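Local atomic coordinates of aldehyde dehydrogenase 12 (Zea mays, PDB entry 6D97), a protein that catalyses the NAD+-dependent oxidation of L-glutamate gamma-semialdehyde to glutamate, the last step of proline catabolism in plants. Residues K132-V137 and Q143-E148; D298-G303 and A313-Q318; Q307-V312 and L346-K351; N380-K383 and K388-F391; L450-C455 and Q475-R480. All coordinates share one frame; numbering follows the deposited sequence. Where two conformers were deposited one is given.

Contact 1 of 5, residues K132-V137 and Q143-E148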
# COMPACT_ATOMS: atom_id res chain seq x y z
N LYS A 132 31.32 6.59 22.98
CA LYS A 132 32.63 6.27 23.55
C LYS A 132 32.78 4.77 23.77
O LYS A 132 33.84 4.21 23.50
CB LYS A 132 32.83 7.01 24.86
CG LYS A 132 33.81 8.17 24.78
CD LYS A 132 33.10 9.49 24.99
CE LYS A 132 34.09 10.63 25.11
NZ LYS A 132 33.58 11.73 25.96
N LEU A 133 31.73 4.11 24.27
CA LEU A 133 31.80 2.67 24.48
C LEU A 133 32.01 1.92 23.17
O LEU A 133 32.78 0.96 23.12
CB LEU A 133 30.54 2.18 25.18
CG LEU A 133 30.60 0.77 25.76
CD1 LEU A 133 31.80 0.61 26.66
CD2 LEU A 133 29.33 0.47 26.53
N ILE A 134 31.32 2.35 22.11
CA ILE A 134 31.52 1.76 20.79
C ILE A 134 32.98 1.89 20.37
O ILE A 134 33.60 0.94 19.87
CB ILE A 134 30.58 2.42 19.76
CG1 ILE A 134 29.14 1.96 19.98
CG2 ILE A 134 31.03 2.12 18.34
CD1 ILE A 134 28.13 2.75 19.18
N GLN A 135 33.55 3.08 20.58
CA GLN A 135 34.93 3.35 20.19
C GLN A 135 35.91 2.41 20.87
O GLN A 135 36.91 2.01 20.26
CB GLN A 135 35.31 4.79 20.54
CG GLN A 135 34.96 5.81 19.49
CD GLN A 135 35.59 7.16 19.79
OE1 GLN A 135 35.20 7.84 20.73
NE2 GLN A 135 36.58 7.54 18.99
N ARG A 136 35.66 2.05 22.13
CA ARG A 136 36.64 1.24 22.86
C ARG A 136 36.71 -0.19 22.33
O ARG A 136 37.77 -0.80 22.37
CB ARG A 136 36.33 1.24 24.35
CG ARG A 136 36.42 2.59 25.07
CD ARG A 136 37.81 3.21 24.98
NE ARG A 136 38.86 2.30 25.40
CZ ARG A 136 39.25 2.10 26.65
NH1 ARG A 136 38.67 2.76 27.64
NH2 ARG A 136 40.22 1.24 26.92
N VAL A 137 35.60 -0.73 21.85
CA VAL A 137 35.56 -2.13 21.44
C VAL A 137 35.63 -2.29 19.92
O VAL A 137 36.25 -3.24 19.44
CB VAL A 137 34.30 -2.82 22.01
CG1 VAL A 137 34.41 -2.90 23.51
CG2 VAL A 137 33.04 -2.06 21.62
N GLN A 143 32.88 10.61 15.59
CA GLN A 143 31.69 10.96 14.80
C GLN A 143 31.07 9.73 14.16
O GLN A 143 29.84 9.63 14.05
CB GLN A 143 32.05 12.00 13.75
CG GLN A 143 32.30 13.39 14.32
CD GLN A 143 32.54 14.44 13.24
OE1 GLN A 143 33.60 15.05 13.19
NE2 GLN A 143 31.54 14.64 12.39
N GLN A 144 31.90 8.77 13.73
CA GLN A 144 31.36 7.52 13.20
C GLN A 144 30.61 6.74 14.28
O GLN A 144 29.53 6.20 14.03
CB GLN A 144 32.48 6.66 12.61
CG GLN A 144 33.06 7.19 11.31
CD GLN A 144 32.11 7.05 10.14
OE1 GLN A 144 31.32 6.10 10.07
NE2 GLN A 144 32.17 8.00 9.21
N ALA A 145 31.17 6.68 15.49
CA ALA A 145 30.49 6.02 16.60
C ALA A 145 29.22 6.77 16.99
O ALA A 145 28.20 6.15 17.33
CB ALA A 145 31.42 5.91 17.81
N LEU A 146 29.26 8.10 16.96
CA LEU A 146 28.06 8.88 17.24
C LEU A 146 26.98 8.63 16.19
O LEU A 146 25.80 8.53 16.53
CB LEU A 146 28.41 10.37 17.29
CG LEU A 146 27.30 11.33 17.72
CD1 LEU A 146 26.97 11.11 19.19
CD2 LEU A 146 27.70 12.77 17.48
N ALA A 147 27.38 8.50 14.92
CA ALA A 147 26.41 8.25 13.86
C ALA A 147 25.65 6.96 14.11
O ALA A 147 24.47 6.85 13.78
CB ALA A 147 27.10 8.21 12.50
N GLU A 148 26.32 5.96 14.69
CA GLU A 148 25.64 4.71 15.03
C GLU A 148 24.55 4.95 16.06
O GLU A 148 23.44 4.42 15.94
CB GLU A 148 26.65 3.69 15.54
CG GLU A 148 26.61 2.36 14.82
CD GLU A 148 27.42 1.28 15.52
OE1 GLU A 148 26.81 0.37 16.12
OE2 GLU A 148 28.67 1.36 15.48
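I134 of helix 124-137 packs its side chain against A145 and E148 of helix 142-157. At its root, CB lies 4.1 Å from A145 CB. With CG1 beside the backbone N (chi1 -73°), the branch methyl CG2 stands anti to it and comes closer: it rests 3.8 Å from A145 CB and also 3.8 Å from E148 OE2. CG1 leads past them to CD1, which ends alongside the glutamate, 3.9 Å from A145 O and 4.0 Å from both CB and CD of E148. The small methyl of A145 lets the helices approach, with the CA atoms of I134 and A145 6.1 Å apart, and CG of Q135, the next residue, touches the same methyl. The two helices follow each other in the chain, joined by a short loop, and their local axes run at 120° with a closest approach of 8.7 Å, so they splay instead of lying side by side. The extended chain of E148 slants across I134 and delivers its carboxylate to partners beyond: OE2 pairs with K140 in the connecting loop, while OE1 accepts from the backbone N of L202 and E203, where helix 203-214 begins. An alanine in place of I134 would probably open a gap beside A145 and take the apolar support from the stem of E148, whose carboxylate would still be held by its other partners. Q135 NE2 donates to the carbonyl of K140, tying the loop to the first helix, and V230 of helix 229-240 packs on I134 as well.

Contact 2 of 5, residues D298-G303 and A313-Q318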
# COMPACT_ATOMS: atom_id res chain seq x y z
N ASP A 298 31.67 -4.11 -2.62
CA ASP A 298 30.88 -2.99 -3.13
C ASP A 298 31.69 -2.12 -4.08
O ASP A 298 32.87 -1.83 -3.82
CB ASP A 298 30.37 -2.18 -1.94
CG ASP A 298 29.91 -3.07 -0.81
OD1 ASP A 298 29.11 -3.98 -1.05
OD2 ASP A 298 30.32 -2.85 0.34
N TRP A 299 31.07 -1.74 -5.19
CA TRP A 299 31.74 -1.04 -6.26
C TRP A 299 31.19 0.38 -6.38
O TRP A 299 30.05 0.66 -6.01
CB TRP A 299 31.59 -1.77 -7.62
CG TRP A 299 30.20 -2.25 -7.95
CD1 TRP A 299 29.70 -3.51 -7.76
CD2 TRP A 299 29.15 -1.49 -8.55
NE1 TRP A 299 28.40 -3.57 -8.20
CE2 TRP A 299 28.03 -2.34 -8.69
CE3 TRP A 299 29.04 -0.16 -8.98
CZ2 TRP A 299 26.83 -1.91 -9.24
CZ3 TRP A 299 27.85 0.26 -9.52
CH2 TRP A 299 26.75 -0.61 -9.65
N LYS A 300 32.04 1.27 -6.89
CA LYS A 300 31.65 2.61 -7.30
C LYS A 300 32.08 2.80 -8.74
O LYS A 300 33.24 2.55 -9.08
CB LYS A 300 32.28 3.68 -6.41
CG LYS A 300 31.99 5.10 -6.87
CD LYS A 300 32.55 6.12 -5.89
CE LYS A 300 31.68 6.21 -4.64
NZ LYS A 300 32.42 6.83 -3.50
N ILE A 301 31.13 3.19 -9.58
CA ILE A 301 31.39 3.50 -10.98
C ILE A 301 31.31 5.01 -11.13
O ILE A 301 30.33 5.64 -10.71
CB ILE A 301 30.39 2.81 -11.92
CG1 ILE A 301 30.51 1.29 -11.83
CG2 ILE A 301 30.60 3.27 -13.34
CD1 ILE A 301 29.42 0.56 -12.59
N LEU A 302 32.35 5.60 -11.72
CA LEU A 302 32.33 7.01 -12.09
C LEU A 302 31.89 7.12 -13.55
O LEU A 302 32.48 6.47 -14.43
CB LEU A 302 33.70 7.66 -11.90
CG LEU A 302 34.42 7.55 -10.56
CD1 LEU A 302 35.72 8.33 -10.61
CD2 LEU A 302 33.55 8.04 -9.41
N GLY A 303 30.87 7.93 -13.80
CA GLY A 303 30.40 8.14 -15.15
C GLY A 303 31.30 9.07 -15.93
O GLY A 303 32.34 9.54 -15.45
N ALA A 313 35.80 13.19 -4.39
CA ALA A 313 36.99 12.65 -3.74
C ALA A 313 36.74 12.43 -2.25
O ALA A 313 37.12 11.39 -1.70
CB ALA A 313 38.18 13.59 -3.95
N TRP A 314 36.09 13.39 -1.60
CA TRP A 314 35.79 13.26 -0.17
C TRP A 314 34.94 12.03 0.10
O TRP A 314 35.19 11.28 1.04
CB TRP A 314 35.10 14.53 0.33
CG TRP A 314 34.49 14.41 1.69
CD1 TRP A 314 35.15 14.35 2.88
CD2 TRP A 314 33.09 14.38 1.99
NE1 TRP A 314 34.24 14.27 3.92
CE2 TRP A 314 32.98 14.29 3.40
CE3 TRP A 314 31.93 14.42 1.22
CZ2 TRP A 314 31.74 14.24 4.04
CZ3 TRP A 314 30.70 14.37 1.86
CH2 TRP A 314 30.62 14.28 3.25
N VAL A 315 33.92 11.81 -0.74
CA VAL A 315 33.06 10.65 -0.56
C VAL A 315 33.83 9.36 -0.79
O VAL A 315 33.62 8.36 -0.10
CB VAL A 315 31.83 10.76 -1.48
CG1 VAL A 315 30.98 9.51 -1.37
CG2 VAL A 315 31.02 11.98 -1.13
N CYS A 316 34.74 9.37 -1.77
CA CYS A 316 35.58 8.20 -2.01
C CYS A 316 36.43 7.88 -0.79
O CYS A 316 36.57 6.71 -0.41
CB CYS A 316 36.46 8.44 -3.23
SG CYS A 316 35.67 8.12 -4.83
N ASP A 317 37.00 8.90 -0.15
CA ASP A 317 37.83 8.66 1.03
C ASP A 317 36.99 8.16 2.20
O ASP A 317 37.41 7.25 2.93
CB ASP A 317 38.58 9.94 1.42
CG ASP A 317 39.35 9.78 2.72
OD1 ASP A 317 40.42 9.13 2.70
OD2 ASP A 317 38.89 10.30 3.76
N GLN A 318 35.81 8.75 2.41
CA GLN A 318 34.96 8.31 3.51
C GLN A 318 34.40 6.93 3.24
O GLN A 318 34.33 6.09 4.16
CB GLN A 318 33.83 9.32 3.74
CG GLN A 318 34.30 10.65 4.29
CD GLN A 318 34.79 10.56 5.73
OE1 GLN A 318 35.77 11.20 6.11
NE2 GLN A 318 34.09 9.78 6.54
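K300 of strand 298-302 faces C316 of helix 309-321, their CA atoms 8.6 Å apart, a separation that a long side chain has to bridge. K300 does so by starting out straight, CG anti to the backbone N (chi1 175°), and bending only at chi3 (-76°), which carries the end of the chain over to the helix. CD passes 3.9 Å from C316 SG. NZ then settles beside two side chains of successive residues, 3.7 Å from C316 SG and 3.7 Å from V315 CG1, the lysine lying at about a right angle to the valine. Strand and helix are the first two members of a beta-alpha-beta crossover that ends in strand 331-337, which runs parallel to strand 298-302 in the large sheet of the aldehyde dehydrogenase fold. The lysine thus spans from the sheet to the helix packed on it, and its side chain also touches A465 and V467 of strand 463-467. The ammonium group finds its polar partners further along: a salt bridge to D319 on the same helix and a hydrogen bond to Q331 at the start of the next strand. What joins the two segments directly is thus van der Waals contact alone; the buried charge is probably balanced by D319, and its links to D319 and Q331 draw the strand, the far part of the helix and the following strand together.

Contact 3 of 5, residues Q307-V312 and L346-K351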
# COMPACT_ATOMS: atom_id res chain seq x y z
N GLN A 307 32.64 16.24 -12.69
CA GLN A 307 32.23 17.45 -11.98
C GLN A 307 32.31 17.19 -10.48
O GLN A 307 32.38 16.04 -10.04
CB GLN A 307 30.81 17.88 -12.36
CG GLN A 307 29.75 16.86 -12.01
CD GLN A 307 28.40 17.19 -12.62
OE1 GLN A 307 28.03 16.64 -13.66
NE2 GLN A 307 27.66 18.09 -11.98
N GLU A 308 32.29 18.28 -9.71
CA GLU A 308 32.35 18.24 -8.25
C GLU A 308 33.47 17.32 -7.77
O GLU A 308 33.27 16.46 -6.91
CB GLU A 308 31.01 17.82 -7.64
CG GLU A 308 29.82 18.66 -8.09
CD GLU A 308 29.84 20.07 -7.53
OE1 GLU A 308 29.01 20.89 -7.96
OE2 GLU A 308 30.69 20.36 -6.65
N VAL A 309 34.66 17.50 -8.35
CA VAL A 309 35.77 16.59 -8.11
C VAL A 309 36.12 16.54 -6.62
O VAL A 309 36.39 15.47 -6.07
CB VAL A 309 36.99 16.98 -8.96
CG1 VAL A 309 38.13 16.01 -8.73
CG2 VAL A 309 36.61 17.05 -10.43
N ASP A 310 36.11 17.70 -5.96
CA ASP A 310 36.40 17.73 -4.53
C ASP A 310 35.38 16.92 -3.74
O ASP A 310 35.75 16.10 -2.89
CB ASP A 310 36.44 19.18 -4.03
CG ASP A 310 37.65 19.93 -4.53
OD1 ASP A 310 38.78 19.41 -4.39
OD2 ASP A 310 37.48 21.05 -5.05
N TYR A 311 34.09 17.14 -4.01
CA TYR A 311 33.06 16.40 -3.30
C TYR A 311 33.17 14.90 -3.54
O TYR A 311 33.06 14.10 -2.61
CB TYR A 311 31.67 16.90 -3.71
CG TYR A 311 30.56 16.34 -2.84
CD1 TYR A 311 30.01 15.09 -3.10
CD2 TYR A 311 30.06 17.07 -1.77
CE1 TYR A 311 29.00 14.58 -2.30
CE2 TYR A 311 29.04 16.56 -0.97
CZ TYR A 311 28.52 15.32 -1.24
OH TYR A 311 27.51 14.81 -0.45
N VAL A 312 33.38 14.51 -4.80
CA VAL A 312 33.48 13.09 -5.14
C VAL A 312 34.68 12.46 -4.45
O VAL A 312 34.62 11.32 -3.96
CB VAL A 312 33.53 12.90 -6.66
CG1 VAL A 312 33.80 11.45 -7.02
CG2 VAL A 312 32.23 13.38 -7.29
N LEU A 346 42.37 11.24 -8.13
CA LEU A 346 43.27 10.32 -7.43
C LEU A 346 44.26 11.08 -6.56
O LEU A 346 44.60 10.63 -5.46
CB LEU A 346 44.01 9.44 -8.44
CG LEU A 346 43.23 8.25 -9.03
CD1 LEU A 346 44.10 7.50 -10.04
CD2 LEU A 346 42.76 7.32 -7.91
N GLU A 347 44.73 12.23 -7.04
CA GLU A 347 45.63 13.06 -6.24
C GLU A 347 44.95 13.53 -4.96
O GLU A 347 45.56 13.50 -3.88
CB GLU A 347 46.13 14.25 -7.06
CG GLU A 347 47.12 13.89 -8.16
CD GLU A 347 46.47 13.17 -9.33
OE1 GLU A 347 45.22 13.20 -9.43
OE2 GLU A 347 47.20 12.57 -10.15
N LYS A 348 43.69 13.95 -5.06
CA LYS A 348 42.95 14.35 -3.87
C LYS A 348 42.67 13.16 -2.96
O LYS A 348 42.70 13.29 -1.73
CB LYS A 348 41.64 15.05 -4.26
CG LYS A 348 41.84 16.33 -5.05
CD LYS A 348 40.54 16.77 -5.71
CE LYS A 348 40.74 18.00 -6.57
NZ LYS A 348 41.08 19.21 -5.76
N MET A 349 42.40 11.99 -3.55
CA MET A 349 42.18 10.79 -2.74
C MET A 349 43.43 10.42 -1.96
O MET A 349 43.35 9.99 -0.80
CB MET A 349 41.74 9.63 -3.63
CG MET A 349 40.25 9.63 -3.96
SD MET A 349 39.82 8.49 -5.29
CE MET A 349 40.28 6.92 -4.57
N LYS A 350 44.60 10.58 -2.58
CA LYS A 350 45.85 10.33 -1.88
C LYS A 350 46.02 11.27 -0.69
O LYS A 350 46.29 10.83 0.43
CB LYS A 350 47.02 10.46 -2.85
CG LYS A 350 48.38 10.18 -2.25
CD LYS A 350 49.43 9.97 -3.33
CE LYS A 350 50.80 9.73 -2.73
NZ LYS A 350 51.25 10.88 -1.90
N LYS A 351 45.84 12.57 -0.93
CA LYS A 351 45.98 13.56 0.14
C LYS A 351 44.97 13.31 1.26
O LYS A 351 45.30 13.44 2.44
CB LYS A 351 45.83 14.97 -0.41
CG LYS A 351 47.02 15.45 -1.23
CD LYS A 351 46.69 16.68 -2.06
CE LYS A 351 47.89 17.15 -2.86
NZ LYS A 351 47.53 18.21 -3.85
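The carboxylate of D310 takes the ammonium of K348 on the syn side of OD1, with the nitrogen lifted 25° out of the carboxylate plane. The salt bridge is one-sided: NZ lies 2.7 Å from D310 OD1 but 4.1 Å from D310 OD2. K348 CE is also near, 3.3 Å from D310 OD1, so the end of the lysine lies alongside that oxygen. The chain of K348 runs extended from CG and turns only at its last bond (chi4 -66°), which swings NZ toward the aspartate while CD and CE stay against V309. There the contact is apolar, V309 CG1 lying 3.9 Å from K348 CE, with the two side chains crossing at about a right angle. One lysine thus uses its shaft for a valine and its tip for an acid, two residues that follow each other in the first turn of helix 309-321. E308 is at the N-cap position of that helix, and the N-terminal end of the helix dipole would probably help to stabilise the negative charge of D310. A methionine in place of K348 would probably leave the D310 carboxylate without its charged mate. The bridge sits at the surface of the fold, linking the start of helix 309-321 to helix 345-354. Beneath it, L346 and M349 of the second helix turn onto strands 331-337 and 437-443, while W340 and S343 pack on V309; nearby, E308 and Y311 meet V537 of the second subunit.

Contact 4 of 5, residues N380-K383 and K388-F391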
# COMPACT_ATOMS: atom_id res chain seq x y z
N ASN A 380 50.05 -9.93 -3.77
CA ASN A 380 49.42 -10.82 -4.74
C ASN A 380 48.81 -10.03 -5.89
O ASN A 380 48.91 -10.45 -7.05
CB ASN A 380 48.36 -11.68 -4.06
CG ASN A 380 48.96 -12.78 -3.21
OD1 ASN A 380 50.11 -13.17 -3.40
ND2 ASN A 380 48.17 -13.29 -2.27
N LEU A 381 48.18 -8.90 -5.59
CA LEU A 381 47.63 -8.06 -6.65
C LEU A 381 48.75 -7.47 -7.52
O LEU A 381 48.60 -7.35 -8.74
CB LEU A 381 46.78 -6.94 -6.06
CG LEU A 381 45.45 -7.36 -5.43
CD1 LEU A 381 44.82 -6.22 -4.67
CD2 LEU A 381 44.51 -7.85 -6.51
N LEU A 382 49.87 -7.10 -6.90
CA LEU A 382 50.96 -6.47 -7.63
C LEU A 382 51.66 -7.41 -8.59
O LEU A 382 52.42 -6.94 -9.45
CB LEU A 382 51.98 -5.88 -6.64
CG LEU A 382 51.47 -4.65 -5.90
CD1 LEU A 382 52.48 -4.19 -4.85
CD2 LEU A 382 51.16 -3.53 -6.87
N LYS A 383 51.42 -8.72 -8.49
CA LYS A 383 51.94 -9.65 -9.50
C LYS A 383 51.26 -9.46 -10.85
O LYS A 383 51.77 -9.95 -11.86
CB LYS A 383 51.76 -11.09 -9.03
CG LYS A 383 52.55 -11.45 -7.78
CD LYS A 383 52.13 -12.80 -7.23
CE LYS A 383 52.96 -13.16 -6.00
NZ LYS A 383 52.45 -14.40 -5.34
N LYS A 388 49.80 -1.18 -9.81
CA LYS A 388 50.68 -0.31 -9.05
C LYS A 388 49.94 0.20 -7.82
O LYS A 388 48.73 0.43 -7.87
CB LYS A 388 51.17 0.87 -9.90
CG LYS A 388 50.07 1.65 -10.60
CD LYS A 388 50.63 2.83 -11.37
CE LYS A 388 49.52 3.63 -12.05
NZ LYS A 388 50.05 4.79 -12.82
N VAL A 389 50.68 0.36 -6.72
CA VAL A 389 50.13 0.98 -5.52
C VAL A 389 49.95 2.47 -5.78
O VAL A 389 50.91 3.17 -6.13
CB VAL A 389 51.05 0.74 -4.31
CG1 VAL A 389 50.46 1.40 -3.06
CG2 VAL A 389 51.27 -0.74 -4.11
N LEU A 390 48.73 2.96 -5.61
CA LEU A 390 48.47 4.38 -5.80
C LEU A 390 48.82 5.18 -4.54
O LEU A 390 49.42 6.26 -4.64
CB LEU A 390 47.01 4.61 -6.19
CG LEU A 390 46.58 4.04 -7.54
CD1 LEU A 390 45.07 4.16 -7.70
CD2 LEU A 390 47.30 4.73 -8.70
N PHE A 391 48.47 4.67 -3.37
CA PHE A 391 48.94 5.25 -2.12
C PHE A 391 48.81 4.21 -1.01
O PHE A 391 48.18 3.17 -1.18
CB PHE A 391 48.19 6.54 -1.76
CG PHE A 391 46.69 6.46 -1.93
CD1 PHE A 391 45.89 5.98 -0.91
CD2 PHE A 391 46.09 6.91 -3.10
CE1 PHE A 391 44.51 5.93 -1.06
CE2 PHE A 391 44.72 6.86 -3.26
CZ PHE A 391 43.93 6.37 -2.23
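Apolar packing joins L382, at the end of helix 371-382, to V389 near the start of strand 388-391. L382 CD1 meets V389 CG2 at 3.7 Å, and L382 CD2 comes within 3.9 Å of the same methyl, so the leucine fork closes on a single branch of the valine, the two side chains meeting at a slant. In V389, CG1 stands anti to the backbone N (chi1 -180°), which leaves CG2 beside that nitrogen and facing the helix. A second kind of contact is side chain against main chain: L382 CD2 rests on the strand itself, 3.9 Å from K388 CA, while the CB of K388 points away from the helix. The polar bonds stay on the helix side or in the turn. K383 NZ donates to N380 OD1 at 3.3 Å, with a C=O to donor angle of 151° and the nitrogen tilted 23° from the carbonyl plane, and S387 OG bonds to the carbonyl of L381. Only four residues separate the two segments, so the leucine and valine pack together where a short link leads from helix to strand at the surface. Strand 388-391 is the outermost of its sheet within the chain and pairs antiparallel with strand 411-414. A classic beta bulge interrupts that pairing, L390 and F391 both standing opposite A412. The side chains of these same two residues pack on helix 345-354; at the other end L381 turns inward to F437 and V439 of strand 437-443 and to L428 of helix 425-429.

Contact 5 of 5, residues L450-C455 and Q475-R480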
# COMPACT_ATOMS: atom_id res chain seq x y z
N LEU A 450 32.52 -4.12 -20.13
CA LEU A 450 33.48 -4.83 -19.30
C LEU A 450 33.25 -4.55 -17.82
O LEU A 450 33.34 -5.45 -16.98
CB LEU A 450 34.90 -4.43 -19.70
CG LEU A 450 35.31 -4.60 -21.16
CD1 LEU A 450 36.79 -4.29 -21.35
CD2 LEU A 450 34.99 -6.01 -21.65
N VAL A 451 32.94 -3.29 -17.49
CA VAL A 451 32.66 -2.93 -16.11
C VAL A 451 31.42 -3.65 -15.61
O VAL A 451 31.39 -4.21 -14.51
CB VAL A 451 32.52 -1.41 -15.97
CG1 VAL A 451 32.04 -1.04 -14.58
CG2 VAL A 451 33.85 -0.74 -16.28
N LEU A 452 30.36 -3.66 -16.43
CA LEU A 452 29.13 -4.33 -16.03
C LEU A 452 29.30 -5.84 -15.99
O LEU A 452 28.67 -6.51 -15.16
CB LEU A 452 27.99 -3.94 -16.98
CG LEU A 452 27.61 -2.46 -16.97
CD1 LEU A 452 26.58 -2.16 -18.04
CD2 LEU A 452 27.10 -2.06 -15.59
N GLU A 453 30.14 -6.40 -16.88
CA GLU A 453 30.45 -7.82 -16.79
C GLU A 453 31.13 -8.15 -15.46
O GLU A 453 30.80 -9.15 -14.82
CB GLU A 453 31.35 -8.24 -17.95
CG GLU A 453 31.83 -9.69 -17.85
CD GLU A 453 32.93 -10.04 -18.84
OE1 GLU A 453 32.98 -9.41 -19.92
OE2 GLU A 453 33.74 -10.93 -18.53
N ALA A 454 32.07 -7.30 -15.03
CA ALA A 454 32.75 -7.54 -13.76
C ALA A 454 31.77 -7.48 -12.60
O ALA A 454 31.86 -8.28 -11.66
CB ALA A 454 33.87 -6.53 -13.57
N CYS A 455 30.82 -6.54 -12.63
CA CYS A 455 29.85 -6.44 -11.54
C CYS A 455 28.91 -7.64 -11.53
O CYS A 455 28.53 -8.13 -10.46
CB CYS A 455 29.06 -5.14 -11.65
SG CYS A 455 30.03 -3.62 -11.42
N GLN A 475 20.39 5.00 -15.86
CA GLN A 475 19.38 3.97 -16.10
C GLN A 475 19.96 2.76 -16.81
O GLN A 475 19.47 1.64 -16.64
CB GLN A 475 18.21 4.55 -16.89
CG GLN A 475 18.45 4.70 -18.38
CD GLN A 475 17.29 5.38 -19.08
OE1 GLN A 475 16.34 5.82 -18.44
NE2 GLN A 475 17.38 5.49 -20.40
N ASP A 476 21.02 2.95 -17.61
CA ASP A 476 21.68 1.82 -18.24
C ASP A 476 22.42 0.98 -17.21
O ASP A 476 22.29 -0.25 -17.19
CB ASP A 476 22.64 2.32 -19.33
CG ASP A 476 23.24 1.19 -20.14
OD1 ASP A 476 22.48 0.28 -20.54
OD2 ASP A 476 24.46 1.22 -20.41
N VAL A 477 23.20 1.62 -16.34
CA VAL A 477 23.95 0.90 -15.32
C VAL A 477 23.00 0.27 -14.31
O VAL A 477 23.17 -0.90 -13.92
CB VAL A 477 24.96 1.83 -14.64
CG1 VAL A 477 25.64 1.12 -13.50
CG2 VAL A 477 25.98 2.31 -15.65
N LEU A 478 21.98 1.02 -13.87
CA LEU A 478 21.04 0.50 -12.88
C LEU A 478 20.27 -0.69 -13.42
O LEU A 478 20.15 -1.72 -12.74
CB LEU A 478 20.07 1.60 -12.44
CG LEU A 478 20.61 2.70 -11.52
CD1 LEU A 478 19.70 3.91 -11.56
CD2 LEU A 478 20.73 2.18 -10.11
N GLY A 479 19.75 -0.57 -14.64
CA GLY A 479 19.00 -1.67 -15.23
C GLY A 479 19.81 -2.92 -15.46
O GLY A 479 19.23 -4.01 -15.61
N ARG A 480 21.14 -2.81 -15.48
CA ARG A 480 22.03 -3.95 -15.70
C ARG A 480 22.94 -4.17 -14.49
O ARG A 480 24.14 -4.42 -14.63
CB ARG A 480 22.83 -3.77 -16.98
CG ARG A 480 22.07 -4.17 -18.24
CD ARG A 480 22.67 -3.56 -19.50
NE ARG A 480 21.89 -2.44 -20.02
CZ ARG A 480 20.86 -2.57 -20.85
NH1 ARG A 480 20.47 -3.77 -21.26
NH2 ARG A 480 20.21 -1.49 -21.28
O HOH W 1 26.31 -5.94 -14.04
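L452 sends CG anti to its own carbonyl carbon (chi1 -63°) and then runs straight on, bringing CD2 to V477 and R480 and CD1 to R480; V477 in turn has CG1 anti to the backbone N (chi1 175°), facing the leucine. These residues join helices 448-457 and 471-479, which flank strand 463-467 in the chain and pack on one face of the large sheet of the aldehyde dehydrogenase fold: V451 and V477 both lie on I301 of strand 298-302. L452 carries the contact from the first helix. Its CD2 meets V477 CG1 at 4.1 Å, the side chains slanting past each other, and lies 3.9 Å from R480 O; the other methyl, CD1, touches R480 CB at 4.2 Å. The arginine follows the end of its helix, so the leucine covers the exit of the chain as well as the last turn. In one of its two deposited conformers R480 grips D476 side-on, with NE (2.8 Å) and NH2 both donating to OD1, a pairing that is therefore doubtful as a constant feature. The carbonyls of L478 and G479 accept hydrogen bonds from R528 and N99 of the second subunit. A water completes the junction, donating one hydrogen to L452 O and the other to R480 O, each at 2.7 Å.

Contacts 2, 3 and 5 build on one sheet from its two faces. Contacts 2 and 3 share helix 309-321, their centres 10 Å apart, and A313 CB meets K348 CB at 3.8 Å. Contact 5 adjoins contact 2 through strand 298-302, I301 CD1 lying 3.7 Å from V451 CG1. Contact 4 extends the series at the sheet edge, where F391 CD2 comes within 3.6 Å of K350 CA in contact 3. Contact 1 stands apart, meeting contact 2 only where Q144 packs on Q318, and is the one nearest the cofactor: the E148 side chain is about 13 Å from bound NAD and about 9 Å from the side chain of the NAD-binding T196.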